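Long-range contacts in protein-glutamine gamma-glutamyltransferase (Pagrus major, PDB 1G0D), which catalyses the joining of peptide-bound glutamine to primary amines such as lysine side chains, probably with calcium as its cofactor: residues A[19-24]-A[36-41]; A[292-297]-A[329-334]; A[600-605]-A[646-651]. All coordinates share one frame; numbering follows the deposited sequence.

How the interactions relate
The three contacts follow one another along the chain without overlapping, each in a different part of it: interaction 1 in the N-terminal transglutaminase region, interaction 2 in the catalytic core, interaction 3 in the C-terminal Ig-like domain. Their centres lie 34 to 38 Å from one another; the closest two, interactions 1 and 2, still have about 18 Å between nearest atoms. Interaction 1 ties the end of helix 15-21 to the residues leading into strand 40-46. Interactions 2 and 3 each pair two antiparallel strands, one in the four-strand sheet that carries the catalytic histidine, the other in a sheet at the surface. Interactions 1 and 3 lie away from the active site, in the flanking beta domains.

Interaction 1: A[19-24]-A[36-41]; sequences NLAHRT and RGQPFS
Gln38 stretches across to His22 and Ala21, its CG anti to the backbone N (chi1 -174°) and the chain extended beyond. CB starts 3.6 Å from His22 CE1, and CG keeps the same neighbour. CD comes 3.5 Å from His22 ND1, and the amide lies over the imidazole as a stacked pair, the two planes 12° apart. At the tip NE2 sits 3.3 Å above the middle of the His22 ring. There it donates to Ala21 O at 2.8 Å, within its own amide plane but from well above the plane of that carbonyl. The other amide branch, OE1, accepts from water 1, which in turn accepts from Arg23 NH1. Glutamine suits the place, being long enough to span the gap and having a flat end that can stack and bond at once. The imidazole adds a weak bond from His22 NE2 to Pro39 O at 3.0 Å, at the ring edge. Ala21 O lies at a helix end, where carbonyls run short of helical N-H partners. Helix 15-21 closes there in a Schellman motif: Thr24 N bonds Asn19 O, Arg23 N weakly bonds Leu20 O, and Arg23 takes the positive phi characteristic of its C-prime position.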
loop_
_atom_site.group_PDB
_atom_site.type_symbol
_atom_site.label_atom_id
_atom_site.label_comp_id
_atom_site.label_asym_id
_atom_site.label_seq_id
_atom_site.Cartn_x
_atom_site.Cartn_y
_atom_site.Cartn_z
ATOM N N ASN A 19 23.797 15.424 1.782
ATOM C CA ASN A 19 22.400 15.039 1.950
ATOM C C ASN A 19 21.460 15.854 1.089
ATOM O O ASN A 19 20.414 15.345 0.681
ATOM C CB ASN A 19 21.983 15.160 3.404
ATOM C CG ASN A 19 22.570 14.052 4.266
ATOM O OD1 ASN A 19 23.507 13.370 3.859
ATOM N ND2 ASN A 19 22.010 13.865 5.471
ATOM N N LEU A 20 21.825 17.112 0.813
ATOM C CA LEU A 20 20.995 17.972 -0.027
ATOM C C LEU A 20 21.109 17.452 -1.444
ATOM O O LEU A 20 20.104 17.316 -2.141
ATOM C CB LEU A 20 21.462 19.431 0.006
ATOM C CG LEU A 20 20.407 20.573 0.076
ATOM C CD1 LEU A 20 20.836 21.712 -0.837
ATOM C CD2 LEU A 20 18.982 20.111 -0.280
ATOM N N ALA A 21 22.334 17.132 -1.845
ATOM C CA ALA A 21 22.606 16.638 -3.178
ATOM C C ALA A 21 22.053 15.236 -3.450
ATOM O O ALA A 21 21.783 14.861 -4.590
ATOM C CB ALA A 21 24.113 16.653 -3.416
ATOM N N HIS A 22 21.896 14.454 -2.401
ATOM C CA HIS A 22 21.408 13.121 -2.598
ATOM C C HIS A 22 19.922 12.962 -2.294
ATOM O O HIS A 22 19.410 11.845 -2.264
ATOM C CB HIS A 22 22.247 12.155 -1.769
ATOM C CG HIS A 22 23.662 12.029 -2.246
ATOM N ND1 HIS A 22 24.111 10.942 -2.963
ATOM C CD2 HIS A 22 24.733 12.842 -2.103
ATOM C CE1 HIS A 22 25.393 11.089 -3.242
ATOM N NE2 HIS A 22 25.797 12.234 -2.731
ATOM N N ARG A 23 19.221 14.067 -2.078
ATOM C CA ARG A 23 17.789 13.992 -1.789
ATOM C C ARG A 23 17.498 13.091 -0.594
ATOM O O ARG A 23 16.565 12.267 -0.640
ATOM C CB ARG A 23 17.031 13.453 -3.003
ATOM C CG ARG A 23 17.611 13.910 -4.319
ATOM C CD ARG A 23 16.859 13.330 -5.482
ATOM N NE ARG A 23 16.931 14.164 -6.685
ATOM C CZ ARG A 23 17.909 14.107 -7.601
ATOM N NH1 ARG A 23 18.936 13.258 -7.479
ATOM N NH2 ARG A 23 17.830 14.865 -8.683
ATOM N N THR A 24 18.292 13.235 0.463
ATOM C CA THR A 24 18.112 12.432 1.661
ATOM C C THR A 24 18.060 13.322 2.917
ATOM O O THR A 24 17.926 12.812 4.028
ATOM C CB THR A 24 19.263 11.469 1.863
ATOM O OG1 THR A 24 20.435 12.241 2.043
ATOM C CG2 THR A 24 19.488 10.565 0.688
ATOM N N ARG A 36 23.305 5.588 -4.007
ATOM C CA ARG A 36 24.343 4.946 -4.836
ATOM C C ARG A 36 24.561 5.421 -6.257
ATOM O O ARG A 36 23.658 5.920 -6.895
ATOM C CB ARG A 36 24.130 3.429 -4.871
ATOM C CG ARG A 36 23.009 2.979 -5.733
ATOM C CD ARG A 36 22.515 1.572 -5.338
ATOM N NE ARG A 36 21.633 0.996 -6.370
ATOM C CZ ARG A 36 21.358 -0.304 -6.499
ATOM N NH1 ARG A 36 21.883 -1.186 -5.668
ATOM N NH2 ARG A 36 20.608 -0.736 -7.505
ATOM N N GLY A 37 25.777 5.254 -6.752
ATOM C CA GLY A 37 26.082 5.661 -8.108
ATOM C C GLY A 37 26.346 7.148 -8.251
ATOM O O GLY A 37 26.646 7.622 -9.347
ATOM N N GLN A 38 26.238 7.877 -7.137
ATOM C CA GLN A 38 26.436 9.330 -7.071
ATOM C C GLN A 38 27.549 9.625 -6.045
ATOM O O GLN A 38 27.496 9.181 -4.901
ATOM C CB GLN A 38 25.120 9.979 -6.644
ATOM C CG GLN A 38 25.104 11.483 -6.671
ATOM C CD GLN A 38 23.777 12.062 -6.220
ATOM O OE1 GLN A 38 22.727 11.500 -6.518
ATOM N NE2 GLN A 38 23.818 13.191 -5.489
ATOM N N PRO A 39 28.547 10.422 -6.428
ATOM C CA PRO A 39 29.642 10.728 -5.515
ATOM C C PRO A 39 29.305 11.599 -4.334
ATOM O O PRO A 39 28.350 12.369 -4.378
ATOM C CB PRO A 39 30.662 11.406 -6.414
ATOM C CG PRO A 39 29.818 12.095 -7.427
ATOM C CD PRO A 39 28.700 11.120 -7.708
ATOM N N PHE A 40 30.092 11.470 -3.268
ATOM C CA PHE A 40 29.895 12.307 -2.099
ATOM C C PHE A 40 31.261 12.806 -1.587
ATOM O O PHE A 40 32.259 12.118 -1.746
ATOM C CB PHE A 40 29.033 11.592 -1.014
ATOM C CG PHE A 40 29.545 10.236 -0.532
ATOM C CD1 PHE A 40 29.293 9.074 -1.251
ATOM C CD2 PHE A 40 30.219 10.118 0.692
ATOM C CE1 PHE A 40 29.714 7.812 -0.761
ATOM C CE2 PHE A 40 30.634 8.882 1.180
ATOM C CZ PHE A 40 30.379 7.730 0.444
ATOM N N SER A 41 31.327 14.023 -1.032
ATOM C CA SER A 41 32.609 14.569 -0.559
ATOM C C SER A 41 32.665 14.871 0.923
ATOM O O SER A 41 31.811 15.567 1.455
ATOM C CB SER A 41 32.948 15.847 -1.297
ATOM O OG SER A 41 32.827 15.655 -2.676
HETATM O O HOH W 1 20.103 11.146 -6.199
#

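Interaction 2: A[292-297]-A[329-334]; sequences PITNFA and WNFHCW
The pairing of Ile293 to Phe296 with Trp334 to Phe331 is an antiparallel strand pair of the catalytic core, and it carries His332 of the Cys-His-Asp active site. Asn295 and His332 form a hydrogen-bonded pair: Asn295 N reaches His332 O at 2.7 Å, and His332 N reaches Asn295 O at 2.8 Å. Ile293 and Trp334 bond in the same way. Trp334 CG lies between backbone N and carbonyl carbon (chi1 60°), on the sheet face shared with Ile293 and Asn295. Ile293 CG1 lies over its five-membered ring, a CH-pi contact modelled too close to trust in detail. Asn295 CB approaches the six-membered ring obliquely, 3.4 Å from CZ3, while ND2 bonds Ser298 OG. The broad indole meets both, and its NE1 bonds Tyr440 OH. An alanine in place of Trp334 would probably leave Ile293 CG1 and Asn295 CB without aromatic cover and Tyr440 OH without its partner. On the other face Phe296 CD1 and Thr294 CG2 pack against Phe331. The paired bonds probably hold the backbone of His332, while Asp355 OD2, bonded to NE2, is likely to orient its ring; the side chains of His332 and Cys272 come within about 3 Å (nearest atoms).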
loop_
_atom_site.group_PDB
_atom_site.type_symbol
_atom_site.label_atom_id
_atom_site.label_comp_id
_atom_site.label_asym_id
_atom_site.label_seq_id
_atom_site.Cartn_x
_atom_site.Cartn_y
_atom_site.Cartn_z
ATOM N N PRO A 292 0.922 2.584 -4.289
ATOM C CA PRO A 292 -0.116 1.614 -3.937
ATOM C C PRO A 292 -1.182 1.524 -5.000
ATOM O O PRO A 292 -1.778 2.553 -5.349
ATOM C CB PRO A 292 -0.696 2.160 -2.638
ATOM C CG PRO A 292 0.350 3.085 -2.144
ATOM C CD PRO A 292 0.908 3.722 -3.364
ATOM N N ILE A 293 -1.415 0.319 -5.536
ATOM C CA ILE A 293 -2.488 0.185 -6.514
ATOM C C ILE A 293 -3.664 -0.620 -5.926
ATOM O O ILE A 293 -3.449 -1.548 -5.148
ATOM C CB ILE A 293 -2.027 -0.412 -7.874
ATOM C CG1 ILE A 293 -2.188 -1.863 -7.841
ATOM C CG2 ILE A 293 -0.632 -0.003 -8.301
ATOM C CD1 ILE A 293 -3.127 -2.148 -8.923
ATOM N N THR A 294 -4.900 -0.222 -6.263
ATOM C CA THR A 294 -6.118 -0.895 -5.770
ATOM C C THR A 294 -6.901 -1.568 -6.892
ATOM O O THR A 294 -7.125 -0.982 -7.940
ATOM C CB THR A 294 -7.068 0.101 -5.068
ATOM O OG1 THR A 294 -6.401 0.693 -3.959
ATOM C CG2 THR A 294 -8.233 -0.590 -4.506
ATOM N N ASN A 295 -7.344 -2.796 -6.667
ATOM C CA ASN A 295 -8.087 -3.544 -7.673
ATOM C C ASN A 295 -9.512 -3.682 -7.225
ATOM O O ASN A 295 -9.744 -4.086 -6.088
ATOM C CB ASN A 295 -7.488 -4.928 -7.780
ATOM C CG ASN A 295 -8.062 -5.718 -8.911
ATOM O OD1 ASN A 295 -8.481 -5.151 -9.918
ATOM N ND2 ASN A 295 -8.089 -7.044 -8.762
ATOM N N PHE A 296 -10.483 -3.350 -8.060
ATOM C CA PHE A 296 -11.865 -3.526 -7.615
ATOM C C PHE A 296 -12.386 -4.843 -8.210
ATOM O O PHE A 296 -12.067 -5.177 -9.343
ATOM C CB PHE A 296 -12.694 -2.310 -8.005
ATOM C CG PHE A 296 -12.351 -1.075 -7.184
ATOM C CD1 PHE A 296 -12.905 -0.882 -5.918
ATOM C CD2 PHE A 296 -11.468 -0.113 -7.672
ATOM C CE1 PHE A 296 -12.581 0.248 -5.139
ATOM C CE2 PHE A 296 -11.135 1.029 -6.893
ATOM C CZ PHE A 296 -11.697 1.202 -5.629
ATOM N N ALA A 297 -13.164 -5.602 -7.434
ATOM C CA ALA A 297 -13.644 -6.922 -7.861
ATOM C C ALA A 297 -12.358 -7.773 -8.004
ATOM O O ALA A 297 -11.917 -8.151 -9.098
ATOM C CB ALA A 297 -14.418 -6.824 -9.201
ATOM N N TRP A 329 -13.431 -10.142 -3.776
ATOM C CA TRP A 329 -13.366 -9.068 -2.793
ATOM C C TRP A 329 -13.902 -7.761 -3.374
ATOM O O TRP A 329 -13.841 -7.562 -4.592
ATOM C CB TRP A 329 -11.913 -8.870 -2.381
ATOM C CG TRP A 329 -11.332 -10.009 -1.622
ATOM C CD1 TRP A 329 -11.749 -11.320 -1.633
ATOM C CD2 TRP A 329 -10.209 -9.947 -0.720
ATOM N NE1 TRP A 329 -10.947 -12.072 -0.790
ATOM C CE2 TRP A 329 -10.000 -11.253 -0.223
ATOM C CE3 TRP A 329 -9.363 -8.913 -0.283
ATOM C CZ2 TRP A 329 -8.966 -11.544 0.693
ATOM C CZ3 TRP A 329 -8.338 -9.208 0.626
ATOM C CH2 TRP A 329 -8.151 -10.506 1.098
ATOM N N ASN A 330 -14.405 -6.858 -2.526
ATOM C CA ASN A 330 -14.922 -5.580 -3.034
ATOM C C ASN A 330 -13.761 -4.801 -3.689
ATOM O O ASN A 330 -13.945 -4.059 -4.671
ATOM C CB ASN A 330 -15.533 -4.750 -1.906
ATOM C CG ASN A 330 -16.926 -5.218 -1.508
ATOM O OD1 ASN A 330 -17.427 -6.242 -1.995
ATOM N ND2 ASN A 330 -17.555 -4.471 -0.608
ATOM N N PHE A 331 -12.567 -4.969 -3.126
ATOM C CA PHE A 331 -11.349 -4.351 -3.651
ATOM C C PHE A 331 -10.200 -5.021 -2.948
ATOM O O PHE A 331 -10.378 -5.727 -1.967
ATOM C CB PHE A 331 -11.309 -2.819 -3.422
ATOM C CG PHE A 331 -10.994 -2.409 -2.003
ATOM C CD1 PHE A 331 -12.019 -2.120 -1.093
ATOM C CD2 PHE A 331 -9.684 -2.353 -1.559
ATOM C CE1 PHE A 331 -11.741 -1.788 0.244
ATOM C CE2 PHE A 331 -9.391 -2.019 -0.213
ATOM C CZ PHE A 331 -10.423 -1.738 0.688
ATOM N N HIS A 332 -9.016 -4.838 -3.480
ATOM C CA HIS A 332 -7.843 -5.414 -2.872
ATOM C C HIS A 332 -6.688 -4.571 -3.331
ATOM O O HIS A 332 -6.605 -4.214 -4.505
ATOM C CB HIS A 332 -7.624 -6.847 -3.331
ATOM C CG HIS A 332 -6.313 -7.413 -2.887
ATOM N ND1 HIS A 332 -5.861 -7.298 -1.588
ATOM C CD2 HIS A 332 -5.376 -8.135 -3.554
ATOM C CE1 HIS A 332 -4.701 -7.930 -1.470
ATOM N NE2 HIS A 332 -4.388 -8.448 -2.646
ATOM N N CYS A 333 -5.789 -4.284 -2.408
ATOM C CA CYS A 333 -4.636 -3.465 -2.666
ATOM C C CYS A 333 -3.274 -4.175 -2.667
ATOM O O CYS A 333 -3.050 -5.162 -1.963
ATOM C CB CYS A 333 -4.575 -2.366 -1.613
ATOM S SG CYS A 333 -6.009 -1.357 -1.435
ATOM N N TRP A 334 -2.366 -3.656 -3.480
ATOM C CA TRP A 334 -0.996 -4.131 -3.511
ATOM C C TRP A 334 -0.110 -2.932 -3.880
ATOM O O TRP A 334 -0.527 -1.776 -3.843
ATOM C CB TRP A 334 -0.785 -5.331 -4.466
ATOM C CG TRP A 334 -1.109 -5.111 -5.900
ATOM C CD1 TRP A 334 -0.307 -4.537 -6.847
ATOM C CD2 TRP A 334 -2.322 -5.490 -6.582
ATOM N NE1 TRP A 334 -0.946 -4.533 -8.075
ATOM C CE2 TRP A 334 -2.180 -5.110 -7.935
ATOM C CE3 TRP A 334 -3.509 -6.112 -6.176
ATOM C CZ2 TRP A 334 -3.182 -5.334 -8.880
ATOM C CZ3 TRP A 334 -4.510 -6.335 -7.126
ATOM C CH2 TRP A 334 -4.334 -5.943 -8.463
#

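Interaction 3: A[600-605]-A[646-651]; sequences PLTAYV and SVKLSF
Leu601 and Phe651 open a run of three backbone pairs in which every N-H finds a carbonyl across the strands. Leu601 N donates to Phe651 O at 2.7 Å, and Phe651 N returns the bond to Leu601 O. Ala603 and Leu649 exchange the next two bonds, and Val605 and Val647 the last two, where Val605 N approaches Val647 O from above the carbonyl plane at 3.2 Å. Residues between these pairs turn their N-H groups the other way; Tyr604 bonds through its backbone to Gln590 of the next strand.

On the side of Thr602, Tyr604, Lys648 and Ser650 the polar tips pair off. Thr602 OG1 and Ser650 OG lie 3.0 Å apart in a hydrogen bond that either could donate. The Ser650 hydroxyl has a second possible acceptor in Leu601 O, and the choice is not settled. Tyr604 and Lys648 lie alongside each other and point the same way, Lys648 CB 3.5 Å from Tyr604 CD2. Water 2 joins their ends, accepting from Lys648 NZ at 3.1 Å and hydrogen-bonded to Tyr604 OH. Hydroxyls and a long amine suit this side, where water can reach the ends of the side chains.

The opposite side is apolar. Leu601 CD1 stands over the Phe651 ring, 3.4 Å from its centroid and 18° off the normal, while Ala603 CB meets the ring edge. CG of Phe651 lies between backbone N and carbonyl carbon (chi1 70°), and the ring beyond it lies under Leu601 CD1. Val605 CG1 packs 3.5 Å from Val647 CG2, and both valines rest on Phe620. Such alternation, polar outward and apolar inward, is typical of an antiparallel pair at a sheet edge, here strand 644-651, in the beta sandwich of an Ig-like domain.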
loop_
_atom_site.group_PDB
_atom_site.type_symbol
_atom_site.label_atom_id
_atom_site.label_comp_id
_atom_site.label_asym_id
_atom_site.label_seq_id
_atom_site.Cartn_x
_atom_site.Cartn_y
_atom_site.Cartn_z
ATOM N N PRO A 600 4.017 27.335 17.238
ATOM C CA PRO A 600 2.808 26.723 17.781
ATOM C C PRO A 600 1.522 27.118 17.093
ATOM O O PRO A 600 1.225 28.302 16.968
ATOM C CB PRO A 600 2.824 27.172 19.237
ATOM C CG PRO A 600 4.291 27.329 19.546
ATOM C CD PRO A 600 4.836 27.949 18.297
ATOM N N LEU A 601 0.742 26.119 16.665
ATOM C CA LEU A 601 -0.543 26.396 16.014
ATOM C C LEU A 601 -1.626 25.470 16.559
ATOM O O LEU A 601 -1.312 24.461 17.219
ATOM C CB LEU A 601 -0.466 26.243 14.486
ATOM C CG LEU A 601 0.236 25.044 13.870
ATOM C CD1 LEU A 601 -0.506 23.776 14.212
ATOM C CD2 LEU A 601 0.306 25.236 12.378
ATOM N N THR A 602 -2.889 25.822 16.273
ATOM C CA THR A 602 -4.068 25.065 16.715
ATOM C C THR A 602 -4.937 24.588 15.550
ATOM O O THR A 602 -5.394 25.379 14.708
ATOM C CB THR A 602 -4.956 25.907 17.694
ATOM O OG1 THR A 602 -4.159 26.298 18.807
ATOM C CG2 THR A 602 -6.125 25.101 18.252
ATOM N N ALA A 603 -5.147 23.269 15.550
ATOM C CA ALA A 603 -5.948 22.540 14.573
ATOM C C ALA A 603 -7.274 22.219 15.253
ATOM O O ALA A 603 -7.314 21.883 16.442
ATOM C CB ALA A 603 -5.227 21.242 14.161
ATOM N N TYR A 604 -8.345 22.303 14.474
ATOM C CA TYR A 604 -9.704 22.104 14.952
ATOM C C TYR A 604 -10.476 21.059 14.180
ATOM O O TYR A 604 -10.661 21.193 12.977
ATOM C CB TYR A 604 -10.479 23.409 14.829
ATOM C CG TYR A 604 -9.905 24.522 15.656
ATOM C CD1 TYR A 604 -8.931 25.366 15.143
ATOM C CD2 TYR A 604 -10.306 24.703 16.982
ATOM C CE1 TYR A 604 -8.359 26.362 15.937
ATOM C CE2 TYR A 604 -9.745 25.687 17.779
ATOM C CZ TYR A 604 -8.767 26.514 17.259
ATOM O OH TYR A 604 -8.174 27.454 18.077
ATOM N N VAL A 605 -10.963 20.034 14.861
ATOM C CA VAL A 605 -11.747 19.030 14.165
ATOM C C VAL A 605 -13.135 18.969 14.801
ATOM O O VAL A 605 -13.281 19.142 16.005
ATOM C CB VAL A 605 -10.999 17.662 14.161
ATOM C CG1 VAL A 605 -10.173 17.526 15.405
ATOM C CG2 VAL A 605 -11.963 16.530 13.933
ATOM N N SER A 646 -16.593 18.485 19.039
ATOM C CA SER A 646 -15.590 19.459 18.629
ATOM C C SER A 646 -14.392 19.496 19.541
ATOM O O SER A 646 -14.540 19.848 20.708
ATOM C CB SER A 646 -16.193 20.867 18.584
ATOM O OG SER A 646 -17.528 20.846 18.088
ATOM N N VAL A 647 -13.218 19.127 19.009
ATOM C CA VAL A 647 -11.948 19.161 19.758
ATOM C C VAL A 647 -10.954 20.045 19.013
ATOM O O VAL A 647 -11.267 20.622 17.948
ATOM C CB VAL A 647 -11.238 17.807 19.857
ATOM C CG1 VAL A 647 -11.659 17.096 21.091
ATOM C CG2 VAL A 647 -11.491 16.987 18.607
ATOM N N LYS A 648 -9.753 20.138 19.587
ATOM C CA LYS A 648 -8.677 20.893 18.999
ATOM C C LYS A 648 -7.411 20.478 19.688
ATOM O O LYS A 648 -7.439 20.021 20.812
ATOM C CB LYS A 648 -8.911 22.382 19.151
ATOM C CG LYS A 648 -9.438 22.787 20.470
ATOM C CD LYS A 648 -8.314 23.211 21.354
ATOM C CE LYS A 648 -8.798 24.250 22.324
ATOM N NZ LYS A 648 -9.663 25.282 21.658
ATOM N N LEU A 649 -6.296 20.639 18.997
ATOM C CA LEU A 649 -4.983 20.240 19.499
ATOM C C LEU A 649 -3.999 21.356 19.123
ATOM O O LEU A 649 -4.187 22.031 18.115
ATOM C CB LEU A 649 -4.558 18.954 18.773
ATOM C CG LEU A 649 -3.754 17.790 19.382
ATOM C CD1 LEU A 649 -3.171 16.947 18.240
ATOM C CD2 LEU A 649 -2.637 18.278 20.297
ATOM N N SER A 650 -2.961 21.567 19.914
ATOM C CA SER A 650 -1.977 22.574 19.556
ATOM C C SER A 650 -0.706 21.846 19.259
ATOM O O SER A 650 -0.435 20.827 19.890
ATOM C CB SER A 650 -1.709 23.513 20.697
ATOM O OG SER A 650 -2.063 24.831 20.324
ATOM N N PHE A 651 0.060 22.329 18.284
ATOM C CA PHE A 651 1.328 21.697 17.946
ATOM C C PHE A 651 2.150 22.617 17.040
ATOM O O PHE A 651 1.624 23.603 16.506
ATOM C CB PHE A 651 1.093 20.324 17.302
ATOM C CG PHE A 651 0.503 20.388 15.931
ATOM C CD1 PHE A 651 -0.860 20.565 15.759
ATOM C CD2 PHE A 651 1.316 20.307 14.804
ATOM C CE1 PHE A 651 -1.400 20.667 14.484
ATOM C CE2 PHE A 651 0.776 20.411 13.540
ATOM C CZ PHE A 651 -0.579 20.595 13.381
HETATM O O HOH W 2 -7.981 27.737 20.791
#